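N-acetylneuraminate epimerase (Escherichia coli, PDB 2UVK) catalyses the interconversion of the alpha and beta anomers of N-acetylneuraminic acid (sialic acid), accelerating their equilibration. Local coordinates at residues 51-56 with 85-89; 80-84 with 132-137; 303-307 with 332-338. All coordinates share one frame; numbering follows the deposited sequence. Where two conformers were deposited one is given.

Contact 1 (51-56 with 85-89)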
loop_
_atom_site.group_PDB
_atom_site.type_symbol
_atom_site.label_atom_id
_atom_site.label_comp_id
_atom_site.label_asym_id
_atom_site.label_seq_id
_atom_site.Cartn_x
_atom_site.Cartn_y
_atom_site.Cartn_z
ATOM N N PHE B 51 -10.894 22.634 10.850
ATOM C CA PHE B 51 -9.957 21.549 10.590
ATOM C C PHE B 51 -8.699 22.111 9.936
ATOM O O PHE B 51 -8.808 22.783 8.920
ATOM C CB PHE B 51 -10.643 20.521 9.686
ATOM C CG PHE B 51 -9.845 19.268 9.470
ATOM C CD1 PHE B 51 -9.692 18.337 10.475
ATOM C CD2 PHE B 51 -9.239 19.016 8.241
ATOM C CE1 PHE B 51 -8.952 17.179 10.252
ATOM C CE2 PHE B 51 -8.520 17.867 8.039
ATOM C CZ PHE B 51 -8.385 16.960 9.027
ATOM N N PRO B 52 -7.518 21.848 10.513
ATOM C CA PRO B 52 -6.299 22.428 10.001
ATOM C C PRO B 52 -5.655 21.712 8.812
ATOM O O PRO B 52 -4.653 22.198 8.281
ATOM C CB PRO B 52 -5.369 22.336 11.211
ATOM C CG PRO B 52 -5.776 21.169 11.898
ATOM C CD PRO B 52 -7.245 21.109 11.757
ATOM N N GLY B 53 -6.197 20.562 8.415
ATOM C CA GLY B 53 -5.585 19.777 7.315
ATOM C C GLY B 53 -6.161 20.010 5.927
ATOM O O GLY B 53 -5.896 19.221 4.973
ATOM N N GLY B 54 -6.936 21.082 5.775
ATOM C CA GLY B 54 -7.628 21.380 4.552
ATOM C C GLY B 54 -8.882 20.566 4.344
ATOM O O GLY B 54 -9.131 19.618 5.099
ATOM N N PRO B 55 -9.693 20.915 3.335
ATOM C CA PRO B 55 -10.899 20.153 3.037
ATOM C C PRO B 55 -10.596 18.694 2.740
ATOM O O PRO B 55 -9.570 18.402 2.149
ATOM C CB PRO B 55 -11.440 20.829 1.793
ATOM C CG PRO B 55 -10.905 22.278 1.902
ATOM C CD PRO B 55 -9.559 22.094 2.447
ATOM N N ARG B 56 -11.496 17.809 3.174
ATOM C CA ARG B 56 -11.353 16.353 2.959
ATOM C C ARG B 56 -12.688 15.782 2.572
ATOM O O ARG B 56 -13.676 15.984 3.305
ATOM C CB ARG B 56 -10.898 15.609 4.222
ATOM C CG ARG B 56 -9.601 16.084 4.847
ATOM C CD ARG B 56 -8.352 15.917 3.979
ATOM N NE ARG B 56 -7.146 16.450 4.621
ATOM C CZ ARG B 56 -6.355 15.809 5.473
ATOM N NH1 ARG B 56 -6.621 14.559 5.839
ATOM N NH2 ARG B 56 -5.262 16.389 5.964
ATOM N N PHE B 85 -4.984 11.215 1.494
ATOM C CA PHE B 85 -4.143 11.434 2.678
ATOM C C PHE B 85 -4.031 10.182 3.548
ATOM O O PHE B 85 -4.888 9.313 3.456
ATOM C CB PHE B 85 -4.735 12.569 3.541
ATOM C CG PHE B 85 -4.559 13.947 2.947
ATOM C CD1 PHE B 85 -3.558 14.755 3.421
ATOM C CD2 PHE B 85 -5.434 14.457 2.021
ATOM C CE1 PHE B 85 -3.371 16.009 2.898
ATOM C CE2 PHE B 85 -5.263 15.711 1.515
ATOM C CZ PHE B 85 -4.219 16.492 1.985
ATOM N N ASN B 86 -2.994 10.101 4.374
ATOM C CA ASN B 86 -2.783 8.962 5.284
ATOM C C ASN B 86 -2.595 9.433 6.711
ATOM O O ASN B 86 -1.954 8.765 7.500
ATOM C CB ASN B 86 -1.573 8.109 4.874
ATOM C CG ASN B 86 -0.229 8.761 5.239
ATOM O OD1 ASN B 86 -0.097 9.999 5.166
ATOM N ND2 ASN B 86 0.759 7.957 5.639
ATOM N N ASP B 87 -3.147 10.600 7.026
ATOM C CA ASP B 87 -2.855 11.244 8.308
ATOM C C ASP B 87 -3.969 11.112 9.340
ATOM O O ASP B 87 -5.066 10.608 9.054
ATOM C CB ASP B 87 -2.484 12.723 8.098
ATOM C CG ASP B 87 -3.575 13.526 7.419
ATOM O OD1 ASP B 87 -4.683 12.977 7.149
ATOM O OD2 ASP B 87 -3.327 14.726 7.113
ATOM N N VAL B 88 -3.633 11.521 10.567
ATOM C CA VAL B 88 -4.586 11.531 11.675
ATOM C C VAL B 88 -4.516 12.894 12.371
ATOM O O VAL B 88 -3.424 13.402 12.660
ATOM C CB VAL B 88 -4.246 10.424 12.691
ATOM C CG1 VAL B 88 -5.327 10.330 13.800
ATOM C CG2 VAL B 88 -4.032 9.079 12.000
ATOM N N HIS B 89 -5.689 13.474 12.579
ATOM C CA HIS B 89 -5.835 14.683 13.388
ATOM C C HIS B 89 -6.648 14.352 14.619
ATOM O O HIS B 89 -7.508 13.494 14.589
ATOM C CB HIS B 89 -6.517 15.770 12.576
ATOM C CG HIS B 89 -5.629 16.413 11.555
ATOM N ND1 HIS B 89 -5.318 15.819 10.353
ATOM C CD2 HIS B 89 -5.011 17.622 11.542
ATOM C CE1 HIS B 89 -4.540 16.629 9.648
ATOM N NE2 HIS B 89 -4.342 17.734 10.348
#
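Phe-85 offers the face of its ring to the guanidinium of Arg-56, which lies flat against it with the two planes only 4° apart. Arg-56 CZ sits 3.6 Å from the centroid of the Phe-85 ring, nearly over its centre, a stacked cation-pi pair. Phe-51, from the same loop as the arginine, brings the edge of its ring, at CE2, over the opposite face of the guanidinium, so one face is stacked and the other meets a ring edge. Two residues on, Asp-87 meets the guanidinium end-on: Arg-56 NH1 donates to Asp-87 OD1 at 2.8 Å and Arg-56 NH2 to Asp-87 OD2 at 2.8 Å, each oxygen using its syn lone pair. Asp-87 CG stands between its backbone N and carbonyl carbon (chi1 59°), which carries the carboxylate toward the arginine; the two planes are nearly coplanar. Arg-56 NE and NH2 also converge on Gly-53 O, bracing the 51-56 loop from within, and NH1 has a further acceptor in Gly-72 O. A leucine in place of Arg-56 would probably cost the Asp-87 carboxylate both of its arginine bonds and leave Gly-53 O without these two donors. His-89 ends the run with an edge-to-face pair, its ring face receiving the edge of Phe-51 with planes at 52°; Phe-51 CZ approaches His-89 ND1 to 3.5 Å. Along another part of the imidazole, Pro-52 CG packs 3.6 Å from His-89 CD2. The loop runs from strand 46-47 of one propeller blade to strand 60-64 of the next, pressing on the start of strand 88-92, while Trp-98 of the adjoining strand 97-100 packs against Phe-51, Pro-52 and His-89.

Contact 2 (80-84 with 132-137)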
loop_
_atom_site.group_PDB
_atom_site.type_symbol
_atom_site.label_atom_id
_atom_site.label_comp_id
_atom_site.label_asym_id
_atom_site.label_seq_id
_atom_site.Cartn_x
_atom_site.Cartn_y
_atom_site.Cartn_z
ATOM N N GLY B 80 -1.337 21.515 -5.168
ATOM C CA GLY B 80 -2.665 21.810 -5.625
ATOM C C GLY B 80 -3.410 20.680 -6.327
ATOM O O GLY B 80 -4.445 20.910 -6.941
ATOM N N LEU B 81 -2.874 19.468 -6.265
ATOM C CA LEU B 81 -3.495 18.350 -6.949
ATOM C C LEU B 81 -4.252 17.484 -5.967
ATOM O O LEU B 81 -3.885 17.388 -4.793
ATOM C CB LEU B 81 -2.470 17.507 -7.680
ATOM C CG LEU B 81 -1.597 18.157 -8.759
ATOM C CD1 LEU B 81 -0.777 17.073 -9.460
ATOM C CD2 LEU B 81 -2.463 18.939 -9.727
ATOM N N THR B 82 -5.314 16.864 -6.466
ATOM C CA THR B 82 -6.123 15.965 -5.678
ATOM C C THR B 82 -5.336 14.728 -5.343
ATOM O O THR B 82 -4.680 14.116 -6.203
ATOM C CB THR B 82 -7.384 15.600 -6.478
ATOM O OG1 THR B 82 -8.177 16.788 -6.677
ATOM C CG2 THR B 82 -8.219 14.535 -5.774
ATOM N N GLN B 83 -5.431 14.332 -4.074
ATOM C CA GLN B 83 -4.707 13.181 -3.582
ATOM C C GLN B 83 -5.420 12.583 -2.377
ATOM O O GLN B 83 -6.274 13.206 -1.774
ATOM C CB GLN B 83 -3.296 13.546 -3.159
ATOM C CG GLN B 83 -3.279 14.475 -1.950
ATOM C CD GLN B 83 -2.054 14.341 -1.101
ATOM O OE1 GLN B 83 -1.012 13.852 -1.539
ATOM N NE2 GLN B 83 -2.129 14.906 0.101
ATOM N N VAL B 84 -4.967 11.396 -2.017
ATOM C CA VAL B 84 -5.426 10.685 -0.826
ATOM C C VAL B 84 -4.450 10.920 0.308
ATOM O O VAL B 84 -3.247 10.771 0.145
ATOM C CB VAL B 84 -5.474 9.153 -1.127
ATOM C CG1 VAL B 84 -5.852 8.348 0.094
ATOM C CG2 VAL B 84 -6.405 8.874 -2.242
ATOM N N PHE B 132 -4.720 6.157 -7.363
ATOM C CA PHE B 132 -5.622 7.305 -7.289
ATOM C C PHE B 132 -4.832 8.615 -7.521
ATOM O O PHE B 132 -5.213 9.475 -8.352
ATOM C CB PHE B 132 -6.291 7.325 -5.914
ATOM C CG PHE B 132 -7.259 8.438 -5.714
ATOM C CD1 PHE B 132 -8.607 8.229 -5.923
ATOM C CD2 PHE B 132 -6.822 9.693 -5.286
ATOM C CE1 PHE B 132 -9.498 9.244 -5.749
ATOM C CE2 PHE B 132 -7.724 10.693 -5.080
ATOM C CZ PHE B 132 -9.037 10.480 -5.316
ATOM N N ASN B 133 -3.729 8.787 -6.810
ATOM C CA ASN B 133 -2.955 10.044 -6.949
ATOM C C ASN B 133 -2.379 10.147 -8.363
ATOM O O ASN B 133 -2.301 11.250 -8.930
ATOM C CB ASN B 133 -1.791 10.094 -5.986
ATOM C CG ASN B 133 -2.211 10.225 -4.524
ATOM O OD1 ASN B 133 -3.374 10.413 -4.215
ATOM N ND2 ASN B 133 -1.243 10.103 -3.647
ATOM N N GLY B 134 -1.933 9.026 -8.925
ATOM C CA GLY B 134 -1.340 9.052 -10.252
ATOM C C GLY B 134 -2.349 9.453 -11.297
ATOM O O GLY B 134 -1.970 10.078 -12.313
ATOM N N TYR B 135 -3.605 9.081 -11.124
ATOM C CA TYR B 135 -4.658 9.483 -12.092
ATOM C C TYR B 135 -4.722 11.009 -12.186
ATOM O O TYR B 135 -4.772 11.605 -13.266
ATOM C CB TYR B 135 -6.002 8.909 -11.672
ATOM C CG TYR B 135 -7.171 9.269 -12.550
ATOM C CD1 TYR B 135 -7.316 8.703 -13.825
ATOM C CD2 TYR B 135 -8.131 10.161 -12.126
ATOM C CE1 TYR B 135 -8.374 9.011 -14.595
ATOM C CE2 TYR B 135 -9.209 10.484 -12.895
ATOM C CZ TYR B 135 -9.329 9.917 -14.150
ATOM O OH TYR B 135 -10.412 10.251 -14.949
ATOM N N PHE B 136 -4.725 11.658 -11.040
ATOM C CA PHE B 136 -4.801 13.125 -11.037
ATOM C C PHE B 136 -3.498 13.760 -11.488
ATOM O O PHE B 136 -3.524 14.855 -12.099
ATOM C CB PHE B 136 -5.296 13.630 -9.674
ATOM C CG PHE B 136 -6.720 13.305 -9.452
ATOM C CD1 PHE B 136 -7.721 14.043 -10.078
ATOM C CD2 PHE B 136 -7.086 12.206 -8.692
ATOM C CE1 PHE B 136 -9.046 13.714 -9.930
ATOM C CE2 PHE B 136 -8.399 11.862 -8.563
ATOM C CZ PHE B 136 -9.391 12.622 -9.149
ATOM N N GLU B 137 -2.357 13.122 -11.226
ATOM C CA GLU B 137 -1.088 13.605 -11.750
ATOM C C GLU B 137 -1.122 13.557 -13.273
ATOM O O GLU B 137 -0.742 14.528 -13.963
ATOM C CB GLU B 137 0.088 12.801 -11.228
ATOM C CG GLU B 137 0.460 13.059 -9.745
ATOM C CD GLU B 137 1.506 12.069 -9.222
ATOM O OE1 GLU B 137 2.156 11.409 -10.054
ATOM O OE2 GLU B 137 1.683 11.946 -7.973
HETATM O O HOH W 1 -2.337 13.586 -7.402
HETATM O O HOH W 2 -0.655 10.919 -0.891
#
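Asn-133, a helix residue, supplies a side-chain oxygen to the backbone of a strand: Val-84 N donates to Asn-133 OD1 at 2.9 Å, with an N-H...O angle of 158°. The donor lies in the plane of the amide and on a lone pair of the oxygen. Strand 82-84 pairs with strand 74-76, with a backbone bond between Gln-83 and Gly-75, and helix segment 132-137 runs antiparallel to it (171°) with axes 7.2 Å apart. Helix 129-142 belongs to the excursion between strands 120-125 and 169-174 of one propeller blade; the small two-stranded sheet it packs on leaves the preceding blade between strands 67-71 and 88-92. Asn-133 CG lies beside its backbone N (chi1 -69°), which swings the amide to the strand, where OD1 also comes within 3.3 Å of Gln-83 CB. The other end of the amide is engaged as well: Asn-133 ND2 donates to a water that has Gln-83 OE1 and Val-84 O within hydrogen-bonding distance. A second water donates to both Thr-82 O and Asn-133 O, bridging the two backbones.

Beside this polar seam, Thr-82 lays its methyl over Phe-136. Its CG2 is 3.9 Å from the centroid of the Phe-136 ring, close to the ring normal, a CH-pi contact, while Tyr-135 covers the opposite face. Thr-82 CG2 also reaches Phe-132 CE2 at 3.9 Å, and Phe-136 in turn stands over one face of the Phe-132 ring. The Phe-132 side chain is about 8 Å from that of Glu-209, the predicted proton acceptor. Thr-82 OG1 turns to Lys-76 instead.

One direct amide bond and two shared waters set how the helix lies along the strand, whereas the methyl and ring contacts supply the less directional part of the grip.

Contact 3 (303-307 with 332-338)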
loop_
_atom_site.group_PDB
_atom_site.type_symbol
_atom_site.label_atom_id
_atom_site.label_comp_id
_atom_site.label_asym_id
_atom_site.label_seq_id
_atom_site.Cartn_x
_atom_site.Cartn_y
_atom_site.Cartn_z
ATOM N N LEU B 303 -36.664 5.262 1.921
ATOM C CA LEU B 303 -36.424 6.684 2.058
ATOM C C LEU B 303 -37.322 7.393 1.053
ATOM O O LEU B 303 -37.682 6.801 0.046
ATOM C CB LEU B 303 -34.968 6.992 1.707
ATOM C CG LEU B 303 -33.874 6.304 2.530
ATOM C CD1 LEU B 303 -32.482 6.683 1.991
ATOM C CD2 LEU B 303 -34.002 6.668 4.006
ATOM N N SER B 304 -37.690 8.639 1.349
ATOM C CA SER B 304 -38.508 9.462 0.446
ATOM C C SER B 304 -37.740 9.832 -0.820
ATOM O O SER B 304 -38.317 9.904 -1.904
ATOM C CB SER B 304 -38.986 10.742 1.142
ATOM O OG SER B 304 -37.902 11.586 1.484
ATOM N N GLN B 305 -36.437 10.051 -0.665
ATOM C CA GLN B 305 -35.537 10.403 -1.764
ATOM C C GLN B 305 -34.278 9.549 -1.692
ATOM O O GLN B 305 -33.793 9.261 -0.605
ATOM C CB GLN B 305 -35.172 11.894 -1.712
ATOM C CG GLN B 305 -36.304 12.784 -2.159
ATOM C CD GLN B 305 -35.960 14.268 -2.195
ATOM O OE1 GLN B 305 -34.887 14.654 -2.656
ATOM N NE2 GLN B 305 -36.892 15.113 -1.728
ATOM N N GLY B 306 -33.762 9.121 -2.848
ATOM C CA GLY B 306 -32.489 8.411 -2.905
ATOM C C GLY B 306 -31.366 9.240 -2.315
ATOM O O GLY B 306 -31.339 10.454 -2.505
ATOM N N ARG B 307 -30.436 8.603 -1.603
ATOM C CA ARG B 307 -29.440 9.350 -0.833
ATOM C C ARG B 307 -28.210 8.471 -0.637
ATOM O O ARG B 307 -28.350 7.279 -0.373
ATOM C CB ARG B 307 -30.008 9.754 0.537
ATOM C CG ARG B 307 -29.120 10.668 1.364
ATOM C CD ARG B 307 -29.607 10.766 2.809
ATOM N NE ARG B 307 -30.931 11.365 2.894
ATOM C CZ ARG B 307 -31.248 12.504 3.526
ATOM N NH1 ARG B 307 -30.361 13.212 4.212
ATOM N NH2 ARG B 307 -32.506 12.912 3.510
ATOM N N VAL B 332 -27.431 17.688 0.527
ATOM C CA VAL B 332 -28.605 18.063 1.310
ATOM C C VAL B 332 -28.209 18.391 2.752
ATOM O O VAL B 332 -27.098 18.114 3.182
ATOM C CB VAL B 332 -29.695 16.974 1.258
ATOM C CG1 VAL B 332 -30.153 16.738 -0.196
ATOM C CG2 VAL B 332 -29.214 15.678 1.890
ATOM N N THR B 333 -29.143 19.011 3.479
ATOM C CA THR B 333 -28.897 19.501 4.835
ATOM C C THR B 333 -29.720 18.781 5.910
ATOM O O THR B 333 -29.496 18.999 7.106
ATOM C CB THR B 333 -29.273 20.999 4.937
ATOM O OG1 THR B 333 -30.650 21.172 4.586
ATOM C CG2 THR B 333 -28.399 21.867 4.008
ATOM N N ASP B 334 -30.665 17.948 5.493
ATOM C CA ASP B 334 -31.628 17.356 6.434
ATOM C C ASP B 334 -31.128 16.032 7.006
ATOM O O ASP B 334 -30.159 15.447 6.511
ATOM C CB ASP B 334 -32.996 17.166 5.783
ATOM C CG ASP B 334 -32.953 16.236 4.604
ATOM O OD1 ASP B 334 -31.981 16.310 3.819
ATOM O OD2 ASP B 334 -33.895 15.447 4.428
ATOM N N SER B 335 -31.812 15.577 8.052
ATOM C CA SER B 335 -31.478 14.349 8.754
ATOM C C SER B 335 -32.688 13.439 8.818
ATOM O O SER B 335 -33.823 13.908 8.793
ATOM C CB SER B 335 -30.998 14.651 10.167
ATOM O OG SER B 335 -29.727 15.270 10.137
ATOM N N VAL B 336 -32.418 12.140 8.883
ATOM C CA VAL B 336 -33.442 11.101 8.932
ATOM C C VAL B 336 -33.128 10.209 10.123
ATOM O O VAL B 336 -31.959 9.987 10.462
ATOM C CB VAL B 336 -33.402 10.238 7.626
ATOM C CG1 VAL B 336 -34.630 9.315 7.520
ATOM C CG2 VAL B 336 -33.284 11.138 6.397
ATOM N N LEU B 337 -34.176 9.694 10.764
ATOM C CA LEU B 337 -34.024 8.708 11.815
ATOM C C LEU B 337 -34.757 7.433 11.386
ATOM O O LEU B 337 -35.945 7.473 11.033
ATOM C CB LEU B 337 -34.582 9.250 13.130
ATOM C CG LEU B 337 -34.106 8.526 14.389
ATOM C CD1 LEU B 337 -32.600 8.598 14.629
ATOM C CD2 LEU B 337 -34.866 9.126 15.577
ATOM N N ILE B 338 -34.044 6.314 11.380
ATOM C CA ILE B 338 -34.626 5.019 11.057
ATOM C C ILE B 338 -34.609 4.180 12.334
ATOM O O ILE B 338 -33.555 3.882 12.878
ATOM C CB ILE B 338 -33.887 4.298 9.905
ATOM C CG1 ILE B 338 -33.782 5.231 8.688
ATOM C CG2 ILE B 338 -34.622 3.029 9.487
ATOM C CD1 ILE B 338 -32.975 4.687 7.521
#
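Arg-307 and Asp-334 form the charged part of the contact. Arg-307 NH2 donates to Asp-334 OD2 at 3.0 Å in a salt bridge, approaching from above the carboxylate plane although the oxygen lies in the plane of the guanidinium; the two planes are 44° apart. The second bond uses the backbone: Arg-307 NH1 reaches Asp-334 O at 3.2 Å, again from above the carbonyl plane. One aspartate thus holds both terminal nitrogens, and NH1 has a further acceptor in Gly-323 O.

Methyl groups cover the faces of the guanidinium. Val-332 CG2 lies over one face, 3.6 Å from Arg-307 NH1, and Val-336 CG2 over the opposite face, 3.5 Å from Arg-307 NH2. A bend at chi3 (-63°) sets the flat group between the two valines.

The apolar pairs belong to Leu-303. Its CD2 meets Ile-338 CD1 at 4.2 Å, the two side chains crossing at about a right angle, and Val-336 CG1 lies slightly farther from Leu-303 CD2, at 4.4 Å.

The 303-307 loop leads from strand 296-302 to strand 311-315 and so joins two propeller blades; it rests on the beginning of strand 335-341, with strand 318-322 touching Arg-307 and Ile-338 and strand 344-348 beside Val-336 and Ile-338.

Contacts 1 and 3 follow a similar plan in different parts of the Kelch propeller. In each, a loop entering the first strand of a four-stranded blade sends an arginine to an aspartate just ahead of that blade's third strand, and the arginine also bonds a glycine carbonyl, though the arginine-aspartate geometry differs. Their centres are about 27 Å apart, and contact 1 closes before contact 3 opens. Contact 2 differs: helix 129-142 packs on the small two-stranded sheet of strands 74-76 and 82-84. Its centre is about 15 Å from that of contact 1 and 31 Å from that of contact 3. Residues 80-84 run directly into 85-89, so contacts 1 and 2 interlock along the chain, linking blade-to-blade packing with the helical insertion.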